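FAA hydrolase family protein (Pseudomonas aeruginosa, PDB 6J5Y) probably hydrolyses fumarylpyruvate to fumarate and pyruvate at a metal site that holds manganese with pyruvate bound nearby in this crystal form. Local coordinates at residues P49-K54 with L176-A181; W106-G111 with V151-H156; A158-V163 with R168-I173. All blocks are in the same frame, centred on the assembly; numbering follows the deposited sequence.

In the fold
Following the chain from its N terminus, residues 49-54 come first and wait longest for their partner, because contact 1 closes only when 176-181 arrives, leading into helix 180-190. Both other contacts lie within that long loop, one after the other. Contact 2 brings the loop after helix 148-151 back against strand 105-116, and contact 3 then forms the hairpin of strands 158-163 and 166-172. Nothing crosses. Val180 of contact 1 packs on Tyr108 of contact 2, while Ile173 of contact 3 lies against Pro154 and Arg155 of contact 2. Contact 1 thus joins strand 50-54 to the approach to helix 180-190, contact 2 a loop to strand 105-116, and contact 3 two strands of another mixed sheet.

Contact 1: residues P49-K54 with L176-A181; sequences PFFFCK and LIWSVA
Trp178 gives its backbone N to Asn32 OD1, and its indole reaches Pro49, which lies flat across one of its faces. A chi1 of -68° sets CG beside the backbone N and anti to the carbonyl carbon, turning the ring system toward the start of strand 50-54. Pro49 CD sits 3.9 Å from the centroid of the Trp178 six-membered ring and only 14° off its normal, a well-formed CH-pi contact. Two more atoms of the proline ring share the same face: Pro49 CB lies 3.7 Å from Trp178 CE3, and Pro49 CG is 3.9 Å from Trp178 CD2. Ile177 adds a lighter touch, its CG2 coming to 4.1 Å from Pro49 CG.

Phe51 leans in by the end of its ring. Its CZ meets Trp178 CZ3 at 3.7 Å, and the two rings are inclined at 42°, so this is an oblique aromatic contact and neither a stack nor a T-shape. Tyr186 on helix 180-190 completes the aromatic group by meeting Trp178 edge-to-face.

Further along the same strand, Phe52 touches the bound pyruvate, and Lys54 NZ forms a salt bridge with the metal ligand Asp113 while also bonding the carbonyls of Lys134 and Ser139. No hydrogen bond joins 49-54 to 176-181. Their cohesion rests on apolar packing of Pro49, Ile177, Phe51 and Trp178 and on the CH-pi contact, in which Pro49 CD, next to the ring nitrogen, is probably slightly positive against the indole.

Contact 2: residues W106-G111 with V151-H156; sequences WGYAVG and VGHPRH
Tyr108 and His153 are joined by a hydrogen bond between Tyr108 OH and His153 ND1, 2.8 Å long; either atom could be the donor. Each partner comes in at the edge of the other's ring, close to its plane, yet the rings themselves are turned 70° apart and meet rim to rim, neither covering the other's face.

Pro154 does cover a face. Its CD stands over the Tyr108 ring, 4.1 Å from the centroid and 19° off the normal, shifted toward the CE1 and CZ rim: a CH-pi contact next door to the hydrogen bond. Gly152 O approaches obliquely to 3.4 Å from Tyr108 CE1; the contact buries this carbonyl, which has no hydrogen-bond partner in the model. Val151 CG2 makes a looser apolar touch, 4.2 Å from Tyr108 CD1.

Behind this first shell, the chain leaves helix 148-151 at Gly152, with a positive phi of 63°, and His153 and Pro154 follow directly, beside the tyrosine. Arg155 makes a weak hydrogen bond from NH2 to His153 O, 3.4 Å long and in the plane of the guanidinium, while NH1 forms a salt bridge with Glu102, on which the His153 side chain also rests.

Tyr108 CG lies beside the backbone N and anti to the carbonyl carbon, which sends the ring toward 151-156. The residue bonds through its backbone to Tyr146, and its ring packs on Leu85, Leu223 and Val180. Just before it, Trp106 and Gly107 both face Ala88, a classic beta bulge between the antiparallel strands 79-89 and 105-116, the latter carrying the manganese ligand Asp113.

Contact 3: residues A158-V163 with R168-I173; sequences AISLQV and RQRSDI
Ile159 and Ser171 exchange two backbone hydrogen bonds as an antiparallel hydrogen-bonded pair, the shorter running from Ser171 N to Ile159 O at 2.8 Å. Leu161 pairs likewise with Gln169, its N reaching Gln169 O at 2.7 Å. Leu161 O, however, accepts from both Gln169 N and Arg168 N, because Arg168 and Gln169 together face Leu161 in a classic beta bulge. CA-H...O contacts supplement these bonds, as from Ser160 CA to Gln169 O at 3.0 Å.

Among the side chains, Ser160 CB lies over one face of the Arg170 guanidinium, toward its rim, 3.4 Å from Arg170 NH2; that NH2 also forms a salt bridge with Asp167. With CG beside its backbone N (chi1 -53°), Arg168 lays CG 3.9 Å from Val163 CG2; bends at chi2 and chi3 then fold the guanidinium back, NH2 to 3.8 Å from Val163 CB. Gln169 OE1 lies 3.4 Å from Leu161 CD1 and accepts from Ile83 N; Gln169 NE2 hydrogen-bonds Thr203 OG1, in the pyruvate pocket.

The hairpin puts Ile159, Leu161 and Gln169 against strand 79-89. Strand 215-220 pairs with the other edge of 158-163, leaving 166-172 outermost in the five-stranded sheet within this chain.

Contact 1: residues P49-K54 with L176-A181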
ATOM      1  N   PRO A  49     -12.928   0.372   9.117  1.00 21.39           N
ATOM      2  CA  PRO A  49     -12.049  -0.126   8.057  1.00 21.45           C
ATOM      3  C   PRO A  49     -12.131  -1.647   7.846  1.00 21.39           C
ATOM      4  O   PRO A  49     -12.771  -2.322   8.612  1.00 23.09           O
ATOM      5  CB  PRO A  49     -10.647   0.284   8.544  1.00 20.30           C
ATOM      6  CG  PRO A  49     -10.919   1.475   9.450  1.00 20.43           C
ATOM      7  CD  PRO A  49     -12.205   1.096  10.167  1.00 21.67           C
ATOM      8  N   PHE A  50     -11.466  -2.170   6.811  1.00 20.27           N
ATOM      9  CA  PHE A  50     -11.540  -3.598   6.417  1.00 21.09           C
ATOM     10  C   PHE A  50     -10.231  -4.003   5.733  1.00 20.08           C
ATOM     11  O   PHE A  50      -9.375  -3.152   5.375  1.00 21.35           O
ATOM     12  CB  PHE A  50     -12.746  -3.850   5.510  1.00 20.23           C
ATOM     13  CG  PHE A  50     -12.749  -3.053   4.233  1.00 22.05           C
ATOM     14  CD1 PHE A  50     -11.960  -3.429   3.165  1.00 21.15           C
ATOM     15  CD2 PHE A  50     -13.540  -1.918   4.108  1.00 24.13           C
ATOM     16  CE1 PHE A  50     -11.960  -2.704   1.985  1.00 22.60           C
ATOM     17  CE2 PHE A  50     -13.523  -1.170   2.943  1.00 24.38           C
ATOM     18  CZ  PHE A  50     -12.742  -1.580   1.876  1.00 24.05           C
ATOM     19  N   PHE A  51     -10.077  -5.297   5.534  1.00 20.06           N
ATOM     20  CA  PHE A  51      -8.797  -5.894   5.091  1.00 19.43           C
ATOM     21  C   PHE A  51      -8.998  -6.613   3.773  1.00 19.01           C
ATOM     22  O   PHE A  51      -9.996  -7.320   3.625  1.00 18.29           O
ATOM     23  CB  PHE A  51      -8.265  -6.865   6.147  1.00 20.40           C
ATOM     24  CG  PHE A  51      -8.017  -6.244   7.495  1.00 22.25           C
ATOM     25  CD1 PHE A  51      -7.287  -5.074   7.613  1.00 23.54           C
ATOM     26  CD2 PHE A  51      -8.519  -6.836   8.651  1.00 23.59           C
ATOM     27  CE1 PHE A  51      -7.062  -4.501   8.857  1.00 25.15           C
ATOM     28  CE2 PHE A  51      -8.279  -6.262   9.889  1.00 24.45           C
ATOM     29  CZ  PHE A  51      -7.548  -5.112   9.993  1.00 23.04           C
ATOM     30  N   PHE A  52      -8.023  -6.469   2.871  1.00 17.91           N
ATOM     31  CA  PHE A  52      -7.885  -7.307   1.665  1.00 18.67           C
ATOM     32  C   PHE A  52      -6.396  -7.537   1.431  1.00 19.51           C
ATOM     33  O   PHE A  52      -5.578  -7.064   2.261  1.00 19.99           O
ATOM     34  CB  PHE A  52      -8.589  -6.674   0.471  1.00 18.24           C
ATOM     35  CG  PHE A  52      -8.067  -5.327   0.035  1.00 19.78           C
ATOM     36  CD1 PHE A  52      -8.538  -4.163   0.633  1.00 20.68           C
ATOM     37  CD2 PHE A  52      -7.175  -5.221  -1.011  1.00 21.28           C
ATOM     38  CE1 PHE A  52      -8.127  -2.917   0.188  1.00 21.78           C
ATOM     39  CE2 PHE A  52      -6.727  -3.972  -1.430  1.00 24.28           C
ATOM     40  CZ  PHE A  52      -7.193  -2.823  -0.812  1.00 23.14           C
ATOM     41  N   CYS A  53      -6.092  -8.285   0.379  1.00 20.16           N
ATOM     42  CA  CYS A  53      -4.732  -8.778   0.087  1.00 22.22           C
ATOM     43  C   CYS A  53      -4.415  -8.617  -1.396  1.00 21.75           C
ATOM     44  O   CYS A  53      -5.338  -8.456  -2.235  1.00 21.82           O
ATOM     45  CB  CYS A  53      -4.544 -10.224   0.499  1.00 22.37           C
ATOM     46  SG  CYS A  53      -4.667 -10.487   2.291  1.00 23.91           S
ATOM     47  N   LYS A  54      -3.121  -8.571  -1.652  1.00 21.18           N
ATOM     48  CA  LYS A  54      -2.517  -8.683  -2.982  1.00 22.21           C
ATOM     49  C   LYS A  54      -1.453  -9.749  -2.853  1.00 21.19           C
ATOM     50  O   LYS A  54      -0.920  -9.945  -1.765  1.00 18.54           O
ATOM     51  CB  LYS A  54      -1.860  -7.372  -3.423  1.00 21.92           C
ATOM     52  CG  LYS A  54      -2.792  -6.171  -3.502  1.00 21.54           C
ATOM     53  CD  LYS A  54      -2.026  -4.895  -3.746  1.00 22.00           C
ATOM     54  CE  LYS A  54      -2.922  -3.685  -3.805  1.00 21.82           C
ATOM     55  NZ  LYS A  54      -3.227  -3.332  -5.207  1.00 21.30           N
ATOM     56  N   LEU A 176      -5.189   8.463   9.988  1.00 28.09           N
ATOM     57  CA  LEU A 176      -5.563   7.025   9.877  1.00 29.42           C
ATOM     58  C   LEU A 176      -6.634   6.751  10.933  1.00 28.27           C
ATOM     59  O   LEU A 176      -6.412   7.177  12.090  1.00 25.08           O
ATOM     60  CB  LEU A 176      -4.343   6.125  10.120  1.00 29.41           C
ATOM     61  CG  LEU A 176      -3.283   6.074   9.016  1.00 31.88           C
ATOM     62  CD1 LEU A 176      -2.073   5.262   9.479  1.00 31.34           C
ATOM     63  CD2 LEU A 176      -3.847   5.480   7.738  1.00 32.16           C
ATOM     64  N   ILE A 177      -7.728   6.078  10.568  1.00 25.73           N
ATOM     65  CA  ILE A 177      -8.815   5.724  11.530  1.00 26.81           C
ATOM     66  C   ILE A 177      -8.256   4.657  12.474  1.00 26.17           C
ATOM     67  O   ILE A 177      -8.294   4.860  13.696  1.00 24.70           O
ATOM     68  CB  ILE A 177     -10.112   5.273  10.832  1.00 25.69           C
ATOM     69  CG1 ILE A 177     -10.705   6.376   9.943  1.00 26.10           C
ATOM     70  CG2 ILE A 177     -11.111   4.788  11.870  1.00 25.09           C
ATOM     71  CD1 ILE A 177     -11.784   5.907   8.968  1.00 23.42           C
ATOM     72  N   TRP A 178      -7.730   3.569  11.922  1.00 25.92           N
ATOM     73  CA  TRP A 178      -6.852   2.620  12.651  1.00 25.12           C
ATOM     74  C   TRP A 178      -5.396   2.985  12.358  1.00 23.77           C
ATOM     75  O   TRP A 178      -4.940   2.763  11.249  1.00 25.10           O
ATOM     76  CB  TRP A 178      -7.166   1.164  12.290  1.00 24.88           C
ATOM     77  CG  TRP A 178      -8.503   0.690  12.776  1.00 26.02           C
ATOM     78  CD1 TRP A 178      -9.298   1.233  13.751  1.00 26.22           C
ATOM     79  CD2 TRP A 178      -9.187  -0.479  12.313  1.00 26.91           C
ATOM     80  NE1 TRP A 178     -10.427   0.483  13.920  1.00 26.97           N
ATOM     81  CE2 TRP A 178     -10.400  -0.561  13.038  1.00 28.48           C
ATOM     82  CE3 TRP A 178      -8.896  -1.450  11.352  1.00 26.00           C
ATOM     83  CZ2 TRP A 178     -11.312  -1.597  12.839  1.00 28.28           C
ATOM     84  CZ3 TRP A 178      -9.796  -2.473  11.161  1.00 26.78           C
ATOM     85  CH2 TRP A 178     -10.993  -2.527  11.878  1.00 27.88           C
ATOM     86  N   SER A 179      -4.709   3.553  13.343  1.00 23.79           N
ATOM     87  CA  SER A 179      -3.252   3.838  13.317  1.00 23.49           C
ATOM     88  C   SER A 179      -2.485   2.575  12.909  1.00 22.24           C
ATOM     89  O   SER A 179      -3.065   1.473  12.945  1.00 22.15           O
ATOM     90  CB  SER A 179      -2.811   4.312  14.684  1.00 22.86           C
ATOM     91  OG  SER A 179      -2.939   3.257  15.643  1.00 21.80           O
ATOM     92  N   VAL A 180      -1.194   2.702  12.620  1.00 20.98           N
ATOM     93  CA  VAL A 180      -0.323   1.537  12.335  1.00 19.26           C
ATOM     94  C   VAL A 180      -0.518   0.506  13.451  1.00 21.77           C
ATOM     95  O   VAL A 180      -0.689  -0.699  13.138  1.00 21.62           O
ATOM     96  CB  VAL A 180       1.150   1.954  12.174  1.00 20.64           C
ATOM     97  CG1 VAL A 180       2.054   0.729  12.160  1.00 20.34           C
ATOM     98  CG2 VAL A 180       1.350   2.786  10.912  1.00 20.04           C
ATOM     99  N   ALA A 181      -0.459   0.944  14.708  1.00 20.23           N
ATOM    100  CA  ALA A 181      -0.509   0.078  15.909  1.00 21.61           C
ATOM    101  C   ALA A 181      -1.832  -0.683  15.960  1.00 20.69           C
ATOM    102  O   ALA A 181      -1.817  -1.871  16.205  1.00 20.69           O
ATOM    103  CB  ALA A 181      -0.325   0.918  17.159  1.00 21.82           C
TER

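Contact 2: residues W106-G111 with V151-H156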
ATOM      1  N   TRP A 106       9.229  -3.448  11.376  1.00 22.07           N
ATOM      2  CA  TRP A 106      10.673  -3.290  11.081  1.00 23.59           C
ATOM      3  C   TRP A 106      10.947  -1.975  10.336  1.00 23.24           C
ATOM      4  O   TRP A 106      12.109  -1.480  10.410  1.00 25.32           O
ATOM      5  CB  TRP A 106      11.175  -4.465  10.250  1.00 24.18           C
ATOM      6  CG  TRP A 106      12.664  -4.503  10.234  1.00 24.98           C
ATOM      7  CD1 TRP A 106      13.470  -5.065  11.172  1.00 25.16           C
ATOM      8  CD2 TRP A 106      13.533  -3.917   9.248  1.00 26.28           C
ATOM      9  NE1 TRP A 106      14.784  -4.881  10.836  1.00 28.45           N
ATOM     10  CE2 TRP A 106      14.854  -4.169   9.668  1.00 27.20           C
ATOM     11  CE3 TRP A 106      13.331  -3.208   8.066  1.00 26.02           C
ATOM     12  CZ2 TRP A 106      15.961  -3.747   8.938  1.00 26.49           C
ATOM     13  CZ3 TRP A 106      14.426  -2.791   7.342  1.00 26.57           C
ATOM     14  CH2 TRP A 106      15.723  -3.068   7.769  1.00 25.06           C
ATOM     15  N   GLY A 107       9.991  -1.471   9.555  1.00 21.74           N
ATOM     16  CA  GLY A 107      10.258  -0.331   8.656  1.00 21.57           C
ATOM     17  C   GLY A 107       9.025   0.148   7.921  1.00 23.21           C
ATOM     18  O   GLY A 107       7.937  -0.458   8.113  1.00 24.01           O
ATOM     19  N   TYR A 108       9.188   1.210   7.126  1.00 22.59           N
ATOM     20  CA  TYR A 108       8.099   1.958   6.444  1.00 21.01           C
ATOM     21  C   TYR A 108       8.554   2.319   5.025  1.00 21.96           C
ATOM     22  O   TYR A 108       9.772   2.414   4.762  1.00 22.68           O
ATOM     23  CB  TYR A 108       7.701   3.198   7.252  1.00 20.83           C
ATOM     24  CG  TYR A 108       7.218   2.935   8.652  1.00 21.10           C
ATOM     25  CD1 TYR A 108       8.116   2.784   9.698  1.00 21.34           C
ATOM     26  CD2 TYR A 108       5.861   2.874   8.959  1.00 20.83           C
ATOM     27  CE1 TYR A 108       7.699   2.551  10.994  1.00 19.89           C
ATOM     28  CE2 TYR A 108       5.429   2.630  10.256  1.00 21.37           C
ATOM     29  CZ  TYR A 108       6.347   2.480  11.283  1.00 22.00           C
ATOM     30  OH  TYR A 108       5.955   2.200  12.576  1.00 23.41           O
ATOM     31  N   ALA A 109       7.609   2.395   4.080  1.00 19.94           N
ATOM     32  CA  ALA A 109       7.886   2.803   2.687  1.00 19.06           C
ATOM     33  C   ALA A 109       6.657   3.518   2.114  1.00 19.57           C
ATOM     34  O   ALA A 109       5.578   3.428   2.704  1.00 21.26           O
ATOM     35  CB  ALA A 109       8.285   1.591   1.888  1.00 19.04           C
ATOM     36  N   VAL A 110       6.845   4.260   1.031  1.00 20.55           N
ATOM     37  CA  VAL A 110       5.746   4.862   0.229  1.00 20.08           C
ATOM     38  C   VAL A 110       5.205   3.786  -0.716  1.00 20.55           C
ATOM     39  O   VAL A 110       6.022   3.163  -1.392  1.00 21.82           O
ATOM     40  CB  VAL A 110       6.252   6.068  -0.579  1.00 19.62           C
ATOM     41  CG1 VAL A 110       5.097   6.781  -1.270  1.00 19.43           C
ATOM     42  CG2 VAL A 110       7.078   7.009   0.287  1.00 20.60           C
ATOM     43  N   GLY A 111       3.884   3.605  -0.783  1.00 19.59           N
ATOM     44  CA  GLY A 111       3.271   2.630  -1.688  1.00 19.93           C
ATOM     45  C   GLY A 111       2.116   3.206  -2.475  1.00 21.67           C
ATOM     46  O   GLY A 111       1.548   4.212  -2.051  1.00 20.29           O
ATOM     47  N   VAL A 151      14.089   5.785  11.280  1.00 35.58           N
ATOM     48  CA  VAL A 151      12.971   6.777  11.185  1.00 33.14           C
ATOM     49  C   VAL A 151      11.995   6.638  12.360  1.00 33.97           C
ATOM     50  O   VAL A 151      10.998   7.420  12.399  1.00 30.07           O
ATOM     51  CB  VAL A 151      12.226   6.646   9.842  1.00 34.69           C
ATOM     52  CG1 VAL A 151      13.138   6.888   8.641  1.00 31.87           C
ATOM     53  CG2 VAL A 151      11.526   5.294   9.721  1.00 34.58           C
ATOM     54  N   GLY A 152      12.241   5.697  13.275  1.00 33.38           N
ATOM     55  CA  GLY A 152      11.351   5.394  14.413  1.00 33.38           C
ATOM     56  C   GLY A 152       9.991   4.885  13.958  1.00 35.03           C
ATOM     57  O   GLY A 152       9.919   4.206  12.920  1.00 31.82           O
ATOM     58  N   HIS A 153       8.936   5.198  14.711  1.00 33.12           N
ATOM     59  CA  HIS A 153       7.539   4.835  14.363  1.00 32.14           C
ATOM     60  C   HIS A 153       6.744   6.124  14.295  1.00 33.81           C
ATOM     61  O   HIS A 153       6.139   6.536  15.276  1.00 34.25           O
ATOM     62  CB  HIS A 153       6.971   3.810  15.346  1.00 31.34           C
ATOM     63  CG  HIS A 153       7.824   2.593  15.490  1.00 30.88           C
ATOM     64  ND1 HIS A 153       7.811   1.562  14.549  1.00 29.30           N
ATOM     65  CD2 HIS A 153       8.716   2.232  16.443  1.00 28.55           C
ATOM     66  CE1 HIS A 153       8.663   0.622  14.925  1.00 30.29           C
ATOM     67  NE2 HIS A 153       9.210   0.994  16.095  1.00 30.49           N
ATOM     68  N   PRO A 154       6.715   6.784  13.123  1.00 35.29           N
ATOM     69  CA  PRO A 154       6.082   8.093  12.998  1.00 41.12           C
ATOM     70  C   PRO A 154       4.558   7.966  13.130  1.00 40.97           C
ATOM     71  O   PRO A 154       3.986   7.038  12.577  1.00 43.61           O
ATOM     72  CB  PRO A 154       6.493   8.555  11.592  1.00 38.81           C
ATOM     73  CG  PRO A 154       6.669   7.268  10.839  1.00 38.74           C
ATOM     74  CD  PRO A 154       7.228   6.283  11.842  1.00 36.29           C
ATOM     75  N   ARG A 155       3.965   8.874  13.895  1.00 43.29           N
ATOM     76  CA  ARG A 155       2.498   8.993  14.092  1.00 44.65           C
ATOM     77  C   ARG A 155       1.959  10.207  13.334  1.00 37.74           C
ATOM     78  O   ARG A 155       0.734  10.284  13.160  1.00 37.75           O
ATOM     79  CB  ARG A 155       2.170   9.118  15.580  1.00 47.38           C
ATOM     80  CG  ARG A 155       1.625   7.837  16.189  1.00 52.40           C
ATOM     81  CD  ARG A 155       2.706   6.815  16.447  1.00 54.12           C
ATOM     82  NE  ARG A 155       2.435   6.148  17.712  1.00 56.15           N
ATOM     83  CZ  ARG A 155       3.334   5.511  18.449  1.00 59.31           C
ATOM     84  NH1 ARG A 155       2.953   4.946  19.584  1.00 56.17           N
ATOM     85  NH2 ARG A 155       4.598   5.423  18.049  1.00 60.68           N
ATOM     86  N   HIS A 156       2.852  11.130  12.976  1.00 36.15           N
ATOM     87  CA  HIS A 156       2.603  12.347  12.164  1.00 36.11           C
ATOM     88  C   HIS A 156       3.538  12.292  10.955  1.00 32.58           C
ATOM     89  O   HIS A 156       4.727  11.946  11.153  1.00 34.43           O
ATOM     90  CB  HIS A 156       2.831  13.610  13.023  1.00 37.85           C
ATOM     91  CG  HIS A 156       1.999  13.656  14.265  1.00 42.65           C
ATOM     92  ND1 HIS A 156       0.737  14.233  14.290  1.00 47.70           N
ATOM     93  CD2 HIS A 156       2.225  13.191  15.515  1.00 48.78           C
ATOM     94  CE1 HIS A 156       0.235  14.139  15.507  1.00 49.70           C
ATOM     95  NE2 HIS A 156       1.134  13.504  16.284  1.00 48.74           N
TER

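Contact 3: residues A158-V163 with R168-I173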
ATOM      1  N   ALA A 158       3.216  14.141   6.604  1.00 22.75           N
ATOM      2  CA  ALA A 158       2.454  14.505   5.392  1.00 22.47           C
ATOM      3  C   ALA A 158       2.626  13.363   4.386  1.00 23.69           C
ATOM      4  O   ALA A 158       3.747  12.771   4.309  1.00 22.46           O
ATOM      5  CB  ALA A 158       2.882  15.830   4.795  1.00 20.83           C
ATOM      6  N   ILE A 159       1.527  13.055   3.708  1.00 22.52           N
ATOM      7  CA  ILE A 159       1.388  12.033   2.632  1.00 21.51           C
ATOM      8  C   ILE A 159       0.708  12.726   1.452  1.00 21.22           C
ATOM      9  O   ILE A 159      -0.356  13.402   1.636  1.00 21.49           O
ATOM     10  CB  ILE A 159       0.622  10.798   3.130  1.00 21.22           C
ATOM     11  CG1 ILE A 159       0.441   9.735   2.035  1.00 20.84           C
ATOM     12  CG2 ILE A 159      -0.704  11.201   3.773  1.00 22.34           C
ATOM     13  CD1 ILE A 159       0.100   8.361   2.564  1.00 19.10           C
ATOM     14  N   SER A 160       1.304  12.603   0.278  1.00 21.05           N
ATOM     15  CA  SER A 160       0.922  13.404  -0.907  1.00 21.82           C
ATOM     16  C   SER A 160       1.120  12.584  -2.184  1.00 24.34           C
ATOM     17  O   SER A 160       2.063  11.736  -2.243  1.00 23.12           O
ATOM     18  CB  SER A 160       1.717  14.666  -0.937  1.00 22.72           C
ATOM     19  OG  SER A 160       3.060  14.363  -1.297  1.00 25.26           O
ATOM     20  N   LEU A 161       0.267  12.842  -3.169  1.00 23.21           N
ATOM     21  CA  LEU A 161       0.361  12.242  -4.516  1.00 25.43           C
ATOM     22  C   LEU A 161       0.096  13.345  -5.523  1.00 26.61           C
ATOM     23  O   LEU A 161      -0.969  14.017  -5.419  1.00 26.09           O
ATOM     24  CB  LEU A 161      -0.659  11.119  -4.695  1.00 26.18           C
ATOM     25  CG  LEU A 161      -0.483  10.304  -5.975  1.00 27.85           C
ATOM     26  CD1 LEU A 161      -1.047   8.916  -5.790  1.00 33.90           C
ATOM     27  CD2 LEU A 161      -1.144  10.964  -7.166  1.00 26.67           C
ATOM     28  N   GLN A 162       1.021  13.527  -6.455  1.00 24.66           N
ATOM     29  CA  GLN A 162       0.792  14.474  -7.560  1.00 27.59           C
ATOM     30  C   GLN A 162       0.777  13.684  -8.860  1.00 27.51           C
ATOM     31  O   GLN A 162       1.450  12.620  -8.956  1.00 23.20           O
ATOM     32  CB  GLN A 162       1.779  15.637  -7.495  1.00 33.49           C
ATOM     33  CG  GLN A 162       3.236  15.232  -7.590  1.00 38.91           C
ATOM     34  CD  GLN A 162       4.099  16.426  -7.910  1.00 41.23           C
ATOM     35  OE1 GLN A 162       4.660  16.528  -9.000  1.00 39.43           O
ATOM     36  NE2 GLN A 162       4.165  17.352  -6.965  1.00 42.77           N
ATOM     37  N   VAL A 163      -0.057  14.135  -9.797  1.00 26.42           N
ATOM     38  CA  VAL A 163      -0.082  13.588 -11.171  1.00 27.01           C
ATOM     39  C   VAL A 163       0.241  14.747 -12.103  1.00 29.31           C
ATOM     40  O   VAL A 163      -0.513  15.756 -12.075  1.00 26.73           O
ATOM     41  CB  VAL A 163      -1.428  12.923 -11.513  1.00 29.96           C
ATOM     42  CG1 VAL A 163      -1.472  12.504 -12.969  1.00 28.70           C
ATOM     43  CG2 VAL A 163      -1.716  11.735 -10.590  1.00 29.65           C
ATOM     44  N   ARG A 168      -3.027  15.827  -6.027  1.00 28.58           N
ATOM     45  CA  ARG A 168      -4.278  15.039  -6.107  1.00 29.42           C
ATOM     46  C   ARG A 168      -4.619  14.567  -4.691  1.00 30.62           C
ATOM     47  O   ARG A 168      -5.788  14.678  -4.302  1.00 28.08           O
ATOM     48  CB  ARG A 168      -4.093  13.942  -7.157  1.00 30.17           C
ATOM     49  CG  ARG A 168      -3.617  14.455  -8.511  1.00 29.93           C
ATOM     50  CD  ARG A 168      -4.580  15.371  -9.259  1.00 29.77           C
ATOM     51  NE  ARG A 168      -5.817  14.662  -9.516  1.00 35.19           N
ATOM     52  CZ  ARG A 168      -6.048  13.890 -10.575  1.00 36.53           C
ATOM     53  NH1 ARG A 168      -7.203  13.262 -10.684  1.00 39.84           N
ATOM     54  NH2 ARG A 168      -5.175  13.803 -11.563  1.00 35.27           N
ATOM     55  N   GLN A 169      -3.622  14.120  -3.925  1.00 29.13           N
ATOM     56  CA  GLN A 169      -3.805  13.716  -2.507  1.00 30.01           C
ATOM     57  C   GLN A 169      -2.782  14.434  -1.633  1.00 28.35           C
ATOM     58  O   GLN A 169      -1.599  14.484  -1.994  1.00 24.71           O
ATOM     59  CB  GLN A 169      -3.673  12.201  -2.341  1.00 27.53           C
ATOM     60  CG  GLN A 169      -4.553  11.430  -3.299  1.00 26.61           C
ATOM     61  CD  GLN A 169      -4.446   9.948  -3.052  1.00 27.22           C
ATOM     62  OE1 GLN A 169      -3.510   9.296  -3.528  1.00 25.00           O
ATOM     63  NE2 GLN A 169      -5.387   9.420  -2.282  1.00 24.25           N
ATOM     64  N   ARG A 170      -3.265  14.989  -0.530  1.00 30.30           N
ATOM     65  CA  ARG A 170      -2.450  15.648   0.515  1.00 29.62           C
ATOM     66  C   ARG A 170      -3.190  15.498   1.841  1.00 29.98           C
ATOM     67  O   ARG A 170      -4.279  16.080   2.003  1.00 31.37           O
ATOM     68  CB  ARG A 170      -2.192  17.121   0.200  1.00 33.27           C
ATOM     69  CG  ARG A 170      -1.326  17.809   1.250  1.00 35.75           C
ATOM     70  CD  ARG A 170      -0.581  19.009   0.700  1.00 40.24           C
ATOM     71  NE  ARG A 170       0.169  18.677  -0.512  1.00 47.03           N
ATOM     72  CZ  ARG A 170       1.427  18.210  -0.563  1.00 45.00           C
ATOM     73  NH1 ARG A 170       2.141  18.020   0.535  1.00 45.70           N
ATOM     74  NH2 ARG A 170       1.976  17.955  -1.734  1.00 41.80           N
ATOM     75  N   SER A 171      -2.635  14.692   2.730  1.00 27.32           N
ATOM     76  CA  SER A 171      -3.167  14.461   4.088  1.00 28.43           C
ATOM     77  C   SER A 171      -1.989  14.184   5.005  1.00 24.93           C
ATOM     78  O   SER A 171      -0.846  14.504   4.610  1.00 25.65           O
ATOM     79  CB  SER A 171      -4.177  13.342   4.079  1.00 29.99           C
ATOM     80  OG  SER A 171      -4.644  13.076   5.395  1.00 30.42           O
ATOM     81  N   ASP A 172      -2.258  13.560   6.147  1.00 27.21           N
ATOM     82  CA  ASP A 172      -1.249  13.203   7.168  1.00 29.19           C
ATOM     83  C   ASP A 172      -1.579  11.807   7.704  1.00 28.12           C
ATOM     84  O   ASP A 172      -2.770  11.536   8.000  1.00 26.99           O
ATOM     85  CB  ASP A 172      -1.199  14.235   8.296  1.00 29.74           C
ATOM     86  CG  ASP A 172       0.102  14.147   9.057  1.00 31.22           C
ATOM     87  OD1 ASP A 172       0.308  13.137   9.754  1.00 29.75           O
ATOM     88  OD2 ASP A 172       0.935  15.053   8.884  1.00 37.11           O
ATOM     89  N   ILE A 173      -0.559  10.977   7.897  1.00 25.86           N
ATOM     90  CA  ILE A 173      -0.755   9.596   8.426  1.00 27.10           C
ATOM     91  C   ILE A 173      -1.470   9.653   9.777  1.00 30.11           C
ATOM     92  O   ILE A 173      -2.002   8.621  10.177  1.00 32.00           O
ATOM     93  CB  ILE A 173       0.560   8.811   8.506  1.00 26.89           C
ATOM     94  CG1 ILE A 173       1.506   9.332   9.584  1.00 28.28           C
ATOM     95  CG2 ILE A 173       1.228   8.763   7.140  1.00 24.04           C
ATOM     96  CD1 ILE A 173       2.779   8.520   9.695  1.00 30.43           C
TER